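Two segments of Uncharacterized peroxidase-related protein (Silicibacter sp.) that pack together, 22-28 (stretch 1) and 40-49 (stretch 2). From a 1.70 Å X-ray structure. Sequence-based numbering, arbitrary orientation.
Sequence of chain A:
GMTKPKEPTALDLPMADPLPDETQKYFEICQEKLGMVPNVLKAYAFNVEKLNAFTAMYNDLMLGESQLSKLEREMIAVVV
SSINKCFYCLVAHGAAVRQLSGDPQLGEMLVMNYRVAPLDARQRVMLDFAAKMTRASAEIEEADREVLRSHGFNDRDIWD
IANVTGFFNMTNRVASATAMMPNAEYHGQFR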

# COMPACT_ATOMS: atom_id res chain seq x y z
N GLU A 22 40.87 12.91 20.12
CA GLU A 22 40.76 12.50 18.71
C GLU A 22 39.45 12.88 18.06
O GLU A 22 39.38 13.13 16.84
CB GLU A 22 40.99 10.98 18.62
CG GLU A 22 42.45 10.61 18.76
CD GLU A 22 43.41 11.37 17.87
OE1 GLU A 22 43.43 11.16 16.64
OE2 GLU A 22 44.17 12.20 18.41
N THR A 23 38.37 12.92 18.82
CA THR A 23 37.08 13.31 18.23
C THR A 23 36.97 14.81 18.05
O THR A 23 36.45 15.33 17.06
CB THR A 23 35.93 12.80 19.12
OG1 THR A 23 36.06 11.38 19.32
CG2 THR A 23 34.62 13.11 18.41
N GLN A 24 37.49 15.55 19.03
CA GLN A 24 37.65 16.99 18.93
C GLN A 24 38.43 17.42 17.68
O GLN A 24 38.02 18.32 16.97
CB GLN A 24 38.39 17.52 20.17
CG GLN A 24 38.60 19.04 20.11
CD GLN A 24 37.27 19.73 19.85
OE1 GLN A 24 36.36 19.56 20.67
NE2 GLN A 24 37.18 20.45 18.74
N LYS A 25 39.56 16.76 17.49
CA LYS A 25 40.42 16.97 16.33
C LYS A 25 39.68 16.70 15.02
O LYS A 25 39.75 17.45 14.05
CB LYS A 25 41.64 16.05 16.40
CG LYS A 25 42.85 16.62 17.12
CD LYS A 25 43.91 15.57 17.37
CE LYS A 25 44.53 15.15 16.04
NZ LYS A 25 45.65 14.20 16.25
N TYR A 26 38.94 15.61 15.01
CA TYR A 26 38.21 15.19 13.81
C TYR A 26 37.19 16.25 13.46
O TYR A 26 36.95 16.68 12.34
CB TYR A 26 37.55 13.83 14.03
CG TYR A 26 36.71 13.37 12.86
CD1 TYR A 26 37.27 13.07 11.63
CD2 TYR A 26 35.33 13.23 13.00
CE1 TYR A 26 36.50 12.65 10.56
CE2 TYR A 26 34.55 12.82 11.94
CZ TYR A 26 35.14 12.53 10.73
OH TYR A 26 34.34 12.11 9.69
N PHE A 27 36.52 16.73 14.51
CA PHE A 27 35.51 17.74 14.29
C PHE A 27 36.12 19.05 13.82
O PHE A 27 35.47 19.78 13.08
CB PHE A 27 34.70 17.91 15.58
CG PHE A 27 33.65 16.82 15.79
CD1 PHE A 27 33.51 15.71 14.98
CD2 PHE A 27 32.79 16.96 16.87
CE1 PHE A 27 32.55 14.76 15.20
CE2 PHE A 27 31.80 16.02 17.09
CZ PHE A 27 31.69 14.94 16.25
N GLU A 28 37.34 19.34 14.25
CA GLU A 28 37.96 20.55 13.71
C GLU A 28 38.17 20.44 12.21
O GLU A 28 38.02 21.36 11.41
CB GLU A 28 39.28 20.78 14.45
CG GLU A 28 39.05 21.34 15.84
CD GLU A 28 40.13 21.02 16.84
OE1 GLU A 28 41.15 20.40 16.47
OE2 GLU A 28 39.92 21.41 18.00
N VAL A 40 24.70 14.39 12.06
CA VAL A 40 24.80 12.94 12.14
C VAL A 40 26.08 12.50 12.82
O VAL A 40 26.13 11.52 13.55
CB VAL A 40 24.69 12.31 10.74
CG1 VAL A 40 25.86 12.72 9.86
CG2 VAL A 40 24.62 10.79 10.86
N LEU A 41 27.16 13.26 12.59
CA LEU A 41 28.40 12.88 13.25
C LEU A 41 28.34 13.14 14.75
O LEU A 41 28.83 12.32 15.52
CB LEU A 41 29.59 13.61 12.64
CG LEU A 41 29.82 13.34 11.15
CD1 LEU A 41 30.96 14.23 10.68
CD2 LEU A 41 30.06 11.86 10.91
N LYS A 42 27.73 14.25 15.14
CA LYS A 42 27.56 14.50 16.58
C LYS A 42 26.72 13.42 17.21
O LYS A 42 26.89 13.08 18.39
CB LYS A 42 26.96 15.88 16.82
CG LYS A 42 27.75 17.02 16.18
CD LYS A 42 27.10 18.38 16.42
CE LYS A 42 28.13 19.49 16.28
NZ LYS A 42 27.47 20.79 16.00
N ALA A 43 25.81 12.84 16.43
CA ALA A 43 24.93 11.81 16.94
C ALA A 43 25.70 10.55 17.30
O ALA A 43 25.42 9.93 18.33
CB ALA A 43 23.80 11.51 15.94
N TYR A 44 26.67 10.19 16.46
CA TYR A 44 27.46 8.99 16.69
C TYR A 44 28.63 9.23 17.63
O TYR A 44 29.22 8.26 18.13
CB TYR A 44 28.00 8.43 15.37
CG TYR A 44 26.94 7.65 14.62
CD1 TYR A 44 26.10 8.30 13.73
CD2 TYR A 44 26.78 6.29 14.81
CE1 TYR A 44 25.13 7.59 13.06
CE2 TYR A 44 25.82 5.57 14.13
CZ TYR A 44 25.00 6.23 13.26
OH TYR A 44 24.03 5.54 12.57
N ALA A 45 28.93 10.51 17.84
CA ALA A 45 30.12 10.89 18.60
C ALA A 45 30.10 10.57 20.08
O ALA A 45 31.12 10.76 20.76
CB ALA A 45 30.39 12.38 18.37
N PHE A 46 29.01 10.06 20.64
CA PHE A 46 29.07 9.62 22.04
C PHE A 46 29.96 8.40 22.22
O PHE A 46 30.38 8.06 23.33
CB PHE A 46 27.66 9.32 22.58
CG PHE A 46 27.02 8.07 22.02
CD1 PHE A 46 26.33 8.16 20.81
CD2 PHE A 46 27.08 6.85 22.67
CE1 PHE A 46 25.73 7.04 20.28
CE2 PHE A 46 26.49 5.72 22.13
CZ PHE A 46 25.82 5.82 20.92
N ASN A 47 30.26 7.71 21.12
CA ASN A 47 31.09 6.51 21.17
C ASN A 47 32.01 6.46 19.95
O ASN A 47 31.54 6.33 18.82
CB ASN A 47 30.19 5.30 21.24
CG ASN A 47 30.92 3.98 21.30
OD1 ASN A 47 31.82 3.73 20.49
ND2 ASN A 47 30.51 3.15 22.25
N VAL A 48 33.32 6.60 20.14
CA VAL A 48 34.14 6.81 18.94
C VAL A 48 34.19 5.58 18.04
O VAL A 48 34.41 5.65 16.84
CB VAL A 48 35.53 7.32 19.37
CG1 VAL A 48 36.29 6.34 20.25
CG2 VAL A 48 36.27 7.68 18.09
N GLU A 49 34.01 4.39 18.62
CA GLU A 49 33.97 3.17 17.83
C GLU A 49 32.80 3.20 16.86
O GLU A 49 32.89 2.80 15.70
CB GLU A 49 33.81 1.94 18.71
CG GLU A 49 35.05 1.45 19.42
CD GLU A 49 35.94 2.56 19.97
OE1 GLU A 49 36.58 3.24 19.14
OE2 GLU A 49 35.99 2.75 21.21
O HOH W 1 34.05 10.15 20.65

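How do the two backbones lie against each other? Residues 22-28 form one unbroken stretch of helix, and residues 40-44 form another that runs almost exactly antiparallel to it, at 178°. The axes come no closer than 12.0 Å, so the gap must be filled by side chains. No direct hydrogen bond crosses between the stretches. Along stretch 2, the chain first passes Phe 27, where CA of Leu 41 lies 8.7 Å from CA of Phe 27, and later reaches Thr 23, where CA of Val 48 lies 7.2 Å from CA of Thr 23.

What does the first part of stretch 2 offer? Val 40 is out of reach, but Leu 41 points toward stretch 1 and meets two aromatic rings. Its CD1 lies 4.1 Å from CE2 of Tyr 26, and its CB lies 4.1 Å from CE1 of Phe 27; both are apolar contacts. The carbonyl O of Leu 41 also sits at the edge of the Phe 27 ring, 3.9 Å from CZ, where the weakly positive ring hydrogens make an oxygen an acceptable neighbour. Lys 42 contributes the aliphatic part of its side chain: CG lies 4.3 Å from CE2 of Phe 27, while the extended chain carries NZ onward, well clear of the ring.

Why does Phe 27 reach so far into stretch 2? Its CA-to-CB bond points sideways, yet with chi1 at -79° the ring swings closer and its tip enters the space beside Leu 41, Lys 42 and Ala 45. Ala 43 and Tyr 44 take no part in this contact. Ala 45 points toward stretch 1, and its methyl packs against the tip of the ring: CB is 3.6 Å from CZ of Phe 27, the shortest contact between the stretches. The same CB lies 4.3 Å from CG2 of Thr 23, so one methyl touches both residues.

How is the polar side of Thr 23 accommodated, and how does the contact end? A type I turn from Tyr 44 to Asn 47, with Asn 47 N donating to Tyr 44 O at 3.2 Å, redirects the chain. Water 1 bridges the stretches near this turn, donating to O of Ala 45 at 3.0 Å and hydrogen-bonding to OG1 of Thr 23 at 2.7 Å. Phe 46 and Asn 47 point away, and Asn 47 serves as the N-cap of the next helix. Val 48, in that helix, turns back toward stretch 1 and places CG2 3.9 Å from OG1 of Thr 23, a van der Waals contact alongside the water bridge.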